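Local coordinates for protein serine acetyltransferase (Bacteroides vulgatus ATCC 8482, PDB 3F1X) that probably transfers an acetyl group from acetyl-CoA to serine in amino-acid biosynthesis, using a helical domain joined to a left-handed beta-helix, at residues A[74-79]-A[118-123]; A[82-87]-A[110-115]. One frame throughout, in Å; residues are numbered along the deposited sequence.

Contact 1 of 2, residues A[74-79]-A[118-123]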
loop_
_atom_site.group_PDB
_atom_site.type_symbol
_atom_site.label_atom_id
_atom_site.label_comp_id
_atom_site.label_asym_id
_atom_site.label_seq_id
_atom_site.Cartn_x
_atom_site.Cartn_y
_atom_site.Cartn_z
ATOM N N VAL A 74 -18.377 0.859 -14.521
ATOM C CA VAL A 74 -17.286 0.145 -13.866
ATOM C C VAL A 74 -17.583 -0.034 -12.381
ATOM O O VAL A 74 -17.378 -1.113 -11.826
ATOM C CB VAL A 74 -15.944 0.896 -14.026
ATOM C CG1 VAL A 74 -14.844 0.167 -13.258
ATOM C CG2 VAL A 74 -15.577 0.997 -15.508
ATOM N N ASN A 75 -18.077 1.023 -11.742
ATOM C CA ASN A 75 -18.387 0.966 -10.319
ATOM C C ASN A 75 -19.485 -0.039 -9.981
ATOM O O ASN A 75 -19.400 -0.742 -8.974
ATOM C CB ASN A 75 -18.745 2.367 -9.816
ATOM C CG ASN A 75 -17.532 3.288 -9.773
ATOM O OD1 ASN A 75 -17.650 4.496 -9.581
ATOM N ND2 ASN A 75 -16.357 2.710 -9.951
ATOM N N VAL A 76 -20.514 -0.115 -10.816
ATOM C CA VAL A 76 -21.588 -1.068 -10.576
ATOM C C VAL A 76 -21.042 -2.500 -10.638
ATOM O O VAL A 76 -21.426 -3.352 -9.838
ATOM C CB VAL A 76 -22.732 -0.911 -11.605
ATOM C CG1 VAL A 76 -23.605 -2.152 -11.604
ATOM C CG2 VAL A 76 -23.582 0.322 -11.256
ATOM N N GLU A 77 -20.147 -2.760 -11.588
ATOM C CA GLU A 77 -19.558 -4.093 -11.732
ATOM C C GLU A 77 -18.673 -4.460 -10.539
ATOM O O GLU A 77 -18.731 -5.583 -10.035
ATOM C CB GLU A 77 -18.721 -4.172 -13.015
ATOM C CG GLU A 77 -17.896 -5.460 -13.136
ATOM C CD GLU A 77 -16.955 -5.454 -14.338
ATOM O OE1 GLU A 77 -16.256 -4.441 -14.544
ATOM O OE2 GLU A 77 -16.903 -6.462 -15.067
ATOM N N THR A 78 -17.850 -3.518 -10.093
ATOM C CA THR A 78 -16.971 -3.783 -8.962
ATOM C C THR A 78 -17.832 -4.059 -7.727
ATOM O O THR A 78 -17.584 -4.999 -6.966
ATOM C CB THR A 78 -16.056 -2.577 -8.660
ATOM O OG1 THR A 78 -15.388 -2.162 -9.859
ATOM C CG2 THR A 78 -15.031 -2.957 -7.592
ATOM N N LEU A 79 -18.846 -3.224 -7.539
ATOM C CA LEU A 79 -19.761 -3.366 -6.417
ATOM C C LEU A 79 -20.452 -4.729 -6.457
ATOM O O LEU A 79 -20.588 -5.403 -5.435
ATOM C CB LEU A 79 -20.818 -2.259 -6.450
ATOM C CG LEU A 79 -21.950 -2.400 -5.430
ATOM C CD1 LEU A 79 -21.369 -2.479 -4.039
ATOM C CD2 LEU A 79 -22.908 -1.215 -5.539
ATOM N N ARG A 118 -30.231 -7.524 -7.072
ATOM C CA ARG A 118 -31.496 -6.941 -6.618
ATOM C C ARG A 118 -31.201 -5.644 -5.863
ATOM O O ARG A 118 -31.890 -4.635 -6.031
ATOM C CB ARG A 118 -32.240 -7.902 -5.688
ATOM C CG ARG A 118 -32.674 -9.232 -6.318
ATOM C CD ARG A 118 -33.816 -9.068 -7.313
ATOM N NE ARG A 118 -34.229 -10.342 -7.904
ATOM C CZ ARG A 118 -35.151 -10.459 -8.859
ATOM N NH1 ARG A 118 -35.760 -9.375 -9.330
ATOM N NH2 ARG A 118 -35.458 -11.656 -9.349
ATOM N N PHE A 119 -30.171 -5.671 -5.021
ATOM C CA PHE A 119 -29.808 -4.476 -4.280
ATOM C C PHE A 119 -29.434 -3.357 -5.242
ATOM O O PHE A 119 -29.890 -2.222 -5.098
ATOM C CB PHE A 119 -28.616 -4.730 -3.359
ATOM C CG PHE A 119 -28.052 -3.474 -2.775
ATOM C CD1 PHE A 119 -28.708 -2.831 -1.727
ATOM C CD2 PHE A 119 -26.917 -2.878 -3.326
ATOM C CE1 PHE A 119 -28.246 -1.603 -1.237
ATOM C CE2 PHE A 119 -26.444 -1.654 -2.848
ATOM C CZ PHE A 119 -27.114 -1.014 -1.799
ATOM N N ILE A 120 -28.579 -3.677 -6.208
ATOM C CA ILE A 120 -28.132 -2.688 -7.177
ATOM C C ILE A 120 -29.283 -2.046 -7.936
ATOM O O ILE A 120 -29.219 -0.866 -8.271
ATOM C CB ILE A 120 -27.121 -3.306 -8.166
ATOM C CG1 ILE A 120 -25.781 -3.505 -7.452
ATOM C CG2 ILE A 120 -26.954 -2.398 -9.388
ATOM C CD1 ILE A 120 -24.811 -4.390 -8.178
ATOM N N SER A 121 -30.332 -2.821 -8.197
ATOM C CA SER A 121 -31.493 -2.308 -8.912
ATOM C C SER A 121 -32.240 -1.298 -8.055
ATOM O O SER A 121 -33.139 -0.612 -8.540
ATOM C CB SER A 121 -32.451 -3.440 -9.284
ATOM O OG SER A 121 -33.183 -3.879 -8.156
ATOM N N LYS A 122 -31.868 -1.218 -6.780
ATOM C CA LYS A 122 -32.496 -0.282 -5.855
ATOM C C LYS A 122 -31.734 1.035 -5.723
ATOM O O LYS A 122 -32.222 1.972 -5.092
ATOM C CB LYS A 122 -32.639 -0.912 -4.464
ATOM C CG LYS A 122 -33.936 -1.668 -4.236
ATOM C CD LYS A 122 -34.084 -2.861 -5.156
ATOM C CE LYS A 122 -35.409 -3.579 -4.904
ATOM N NZ LYS A 122 -35.568 -4.810 -5.733
ATOM N N LEU A 123 -30.540 1.108 -6.300
ATOM C CA LEU A 123 -29.740 2.325 -6.218
ATOM C C LEU A 123 -30.427 3.566 -6.786
ATOM O O LEU A 123 -30.264 4.666 -6.252
ATOM C CB LEU A 123 -28.384 2.109 -6.898
ATOM C CG LEU A 123 -27.481 1.149 -6.115
ATOM C CD1 LEU A 123 -26.219 0.821 -6.902
ATOM C CD2 LEU A 123 -27.134 1.797 -4.774
#
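Leu79 lays its CD2 methyl over the side of Ile120, with CD2 4.1 Å from Ile120 CG1. The two side chains slide past each other in opposite directions. Leu79 CG is anti to its backbone N (chi1 172°), and CD2 beyond it serves three partners. Leu123 and Leu79 reach toward each other, tip to tip, with Leu123 CD1 4.1 Å from Leu79 CD2. Phe119 meets the same methyl more loosely: its CE2 lies 4.5 Å from Leu79 CD2, which sits at the ring edge, near the ring plane.

Ile120 also touches Val76, using two different branches. Its CG2 comes within 4.0 Å of Val76 CG1, and the side chains cross obliquely. Its CD1 rests 3.9 Å from the backbone O of Val76. All of this is apolar packing, and no hydrogen bond joins the segments.

Beyond Ile120 the chain makes a type I turn to Leu123, closed by Leu123 N to Ile120 O. Within it, Ser121 OG donates to Arg118 O at 2.6 Å, tilted 23° from the carbonyl plane. The turn brings Leu123 round to the same side as Ile120.

Phe119 also packs on Ile165 and Leu169 of helix 155-171. Val14 of the second subunit packs on Val76, and Leu17 of that subunit packs on Leu123. The contact is therefore both packing of helix 68-93 on the end of helix 109-120 and the turn after it, and part of a subunit interface. It belongs to the all-helical N-terminal domain that precedes the left-handed parallel beta-helix in serine acetyltransferases.

Contact 2 of 2, residues A[82-87]-A[110-115]; sequences LLTEQI and ETASLL
Thr84 OG1 is hydrogen-bonded to Phe80 O, one turn back in its own helix, and it also rests 3.6 Å from Ser113 CA. The bond to Phe80 ties the hydroxyl to its own backbone. The pair of helices forms a close helix-helix crossing in the N-terminal helical domain. The short axes of 82-87 and 110-115 approach to 8.0 Å, and their N-to-C directions differ by 127°.

The crossing is close because small residues lie in it. Thr84 and Ser113 have CA atoms only 4.8 Å apart. Thr84 CG2, anti to its backbone N, lies against the facing backbone, 3.7 Å from Ser113 N. Ser113 OG turns to its own helix, where it is hydrogen-bonded to Arg109 O. Its CB is left to meet the Thr84 methyl.

Ala112 points its CB toward the other helix. That methyl sits 3.4 Å from Thr84 O, a short contact between a methyl and a backbone oxygen. Ile87 meets the same methyl from another direction, with CG2 3.9 Å from Ala112 CB.

Nearby, a salt bridge from Glu85 OE1 to Arg109 NH1 also joins the two helices. Tyr6 of the second subunit packs on Ser113.

Ile87 and Leu115 finish the contact with larger apolar groups. Ile87 CG1 is anti to its carbonyl carbon (chi1 -72°), while CG2 is anti to the backbone N. Leu115 CD1 lies 3.9 Å from Ile87 CG2, and Ile87 CD1 touches the backbone carbon C of Leu115 at 4.1 Å.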
loop_
_atom_site.group_PDB
_atom_site.type_symbol
_atom_site.label_atom_id
_atom_site.label_comp_id
_atom_site.label_asym_id
_atom_site.label_seq_id
_atom_site.Cartn_x
_atom_site.Cartn_y
_atom_site.Cartn_z
ATOM N N LEU A 82 -17.993 -7.551 -5.344
ATOM C CA LEU A 82 -17.741 -7.428 -3.914
ATOM C C LEU A 82 -18.971 -7.766 -3.080
ATOM O O LEU A 82 -18.886 -8.532 -2.123
ATOM C CB LEU A 82 -17.285 -5.997 -3.588
ATOM C CG LEU A 82 -15.825 -5.677 -3.225
ATOM C CD1 LEU A 82 -14.867 -6.595 -3.940
ATOM C CD2 LEU A 82 -15.538 -4.221 -3.556
ATOM N N LEU A 83 -20.113 -7.192 -3.444
ATOM C CA LEU A 83 -21.343 -7.424 -2.697
ATOM C C LEU A 83 -21.813 -8.873 -2.745
ATOM O O LEU A 83 -22.402 -9.360 -1.786
ATOM C CB LEU A 83 -22.464 -6.503 -3.196
ATOM C CG LEU A 83 -23.791 -6.564 -2.435
ATOM C CD1 LEU A 83 -23.587 -6.214 -0.952
ATOM C CD2 LEU A 83 -24.768 -5.601 -3.066
ATOM N N THR A 84 -21.565 -9.559 -3.854
ATOM C CA THR A 84 -21.979 -10.958 -3.959
ATOM C C THR A 84 -21.260 -11.774 -2.885
ATOM O O THR A 84 -21.878 -12.540 -2.149
ATOM C CB THR A 84 -21.636 -11.544 -5.355
ATOM O OG1 THR A 84 -22.401 -10.868 -6.365
ATOM C CG2 THR A 84 -21.945 -13.034 -5.403
ATOM N N GLU A 85 -19.952 -11.575 -2.773
ATOM C CA GLU A 85 -19.152 -12.306 -1.795
ATOM C C GLU A 85 -19.551 -12.019 -0.348
ATOM O O GLU A 85 -19.611 -12.932 0.467
ATOM C CB GLU A 85 -17.671 -11.979 -1.989
ATOM C CG GLU A 85 -16.719 -12.856 -1.188
ATOM C CD GLU A 85 -16.762 -14.309 -1.625
ATOM O OE1 GLU A 85 -16.822 -14.559 -2.848
ATOM O OE2 GLU A 85 -16.720 -15.197 -0.748
ATOM N N GLN A 86 -19.832 -10.760 -0.027
ATOM C CA GLN A 86 -20.185 -10.408 1.340
ATOM C C GLN A 86 -21.565 -10.911 1.715
ATOM O O GLN A 86 -21.805 -11.311 2.856
ATOM C CB GLN A 86 -20.088 -8.898 1.544
ATOM C CG GLN A 86 -18.660 -8.389 1.493
ATOM C CD GLN A 86 -17.740 -9.200 2.388
ATOM O OE1 GLN A 86 -16.811 -9.861 1.914
ATOM N NE2 GLN A 86 -17.996 -9.154 3.687
ATOM N N ILE A 87 -22.480 -10.886 0.756
ATOM C CA ILE A 87 -23.814 -11.382 1.017
ATOM C C ILE A 87 -23.680 -12.891 1.261
ATOM O O ILE A 87 -24.343 -13.446 2.136
ATOM C CB ILE A 87 -24.758 -11.093 -0.172
ATOM C CG1 ILE A 87 -25.068 -9.593 -0.224
ATOM C CG2 ILE A 87 -26.029 -11.916 -0.036
ATOM C CD1 ILE A 87 -25.937 -9.157 -1.386
ATOM N N GLU A 110 -24.863 -18.380 -6.235
ATOM C CA GLU A 110 -25.999 -18.148 -7.115
ATOM C C GLU A 110 -27.067 -17.321 -6.401
ATOM O O GLU A 110 -27.614 -16.371 -6.959
ATOM C CB GLU A 110 -26.575 -19.499 -7.544
ATOM C CG GLU A 110 -27.876 -19.437 -8.317
ATOM C CD GLU A 110 -28.471 -20.820 -8.535
ATOM O OE1 GLU A 110 -29.616 -20.908 -9.028
ATOM O OE2 GLU A 110 -27.791 -21.822 -8.215
ATOM N N THR A 111 -27.354 -17.691 -5.159
ATOM C CA THR A 111 -28.346 -16.988 -4.363
ATOM C C THR A 111 -27.843 -15.588 -4.010
ATOM O O THR A 111 -28.585 -14.611 -4.097
ATOM C CB THR A 111 -28.634 -17.736 -3.049
ATOM O OG1 THR A 111 -28.942 -19.105 -3.336
ATOM C CG2 THR A 111 -29.802 -17.103 -2.313
ATOM N N ALA A 112 -26.578 -15.504 -3.615
ATOM C CA ALA A 112 -25.971 -14.238 -3.231
ATOM C C ALA A 112 -25.832 -13.271 -4.399
ATOM O O ALA A 112 -26.006 -12.069 -4.229
ATOM C CB ALA A 112 -24.600 -14.486 -2.600
ATOM N N SER A 113 -25.525 -13.784 -5.585
ATOM C CA SER A 113 -25.355 -12.902 -6.736
ATOM C C SER A 113 -26.664 -12.232 -7.158
ATOM O O SER A 113 -26.668 -11.069 -7.552
ATOM C CB SER A 113 -24.730 -13.671 -7.908
ATOM O OG SER A 113 -25.525 -14.777 -8.280
ATOM N N LEU A 114 -27.777 -12.958 -7.064
ATOM C CA LEU A 114 -29.065 -12.385 -7.436
ATOM C C LEU A 114 -29.486 -11.324 -6.407
ATOM O O LEU A 114 -30.009 -10.268 -6.766
ATOM C CB LEU A 114 -30.126 -13.485 -7.548
ATOM C CG LEU A 114 -31.496 -13.075 -8.103
ATOM C CD1 LEU A 114 -31.324 -12.309 -9.409
ATOM C CD2 LEU A 114 -32.346 -14.319 -8.321
ATOM N N LEU A 115 -29.249 -11.600 -5.128
ATOM C CA LEU A 115 -29.586 -10.635 -4.088
ATOM C C LEU A 115 -28.748 -9.378 -4.311
ATOM O O LEU A 115 -29.243 -8.258 -4.191
ATOM C CB LEU A 115 -29.303 -11.213 -2.693
ATOM C CG LEU A 115 -30.203 -12.335 -2.164
ATOM C CD1 LEU A 115 -29.738 -12.758 -0.778
ATOM C CD2 LEU A 115 -31.648 -11.858 -2.101
#

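Both contacts join helix 68-93 to helix 109-120, and their centres are about 11 Å apart. Contact 1 also takes in Leu123, where helix 123-139 begins. Contact 2 lies where the two helices come close, with small residues between them. In contact 1 the helices are farther apart, and leucine and isoleucine side chains, with Val76, span the distance between the backbones; the nearest CA atoms there, of Val76 and Ile120, are 7.5 Å apart. The contacts meet directly: Phe119 CD2 of contact 1 packs 3.5 Å from Leu83 CD2 of contact 2. The second subunit touches both contacts, through residues near its N-terminus.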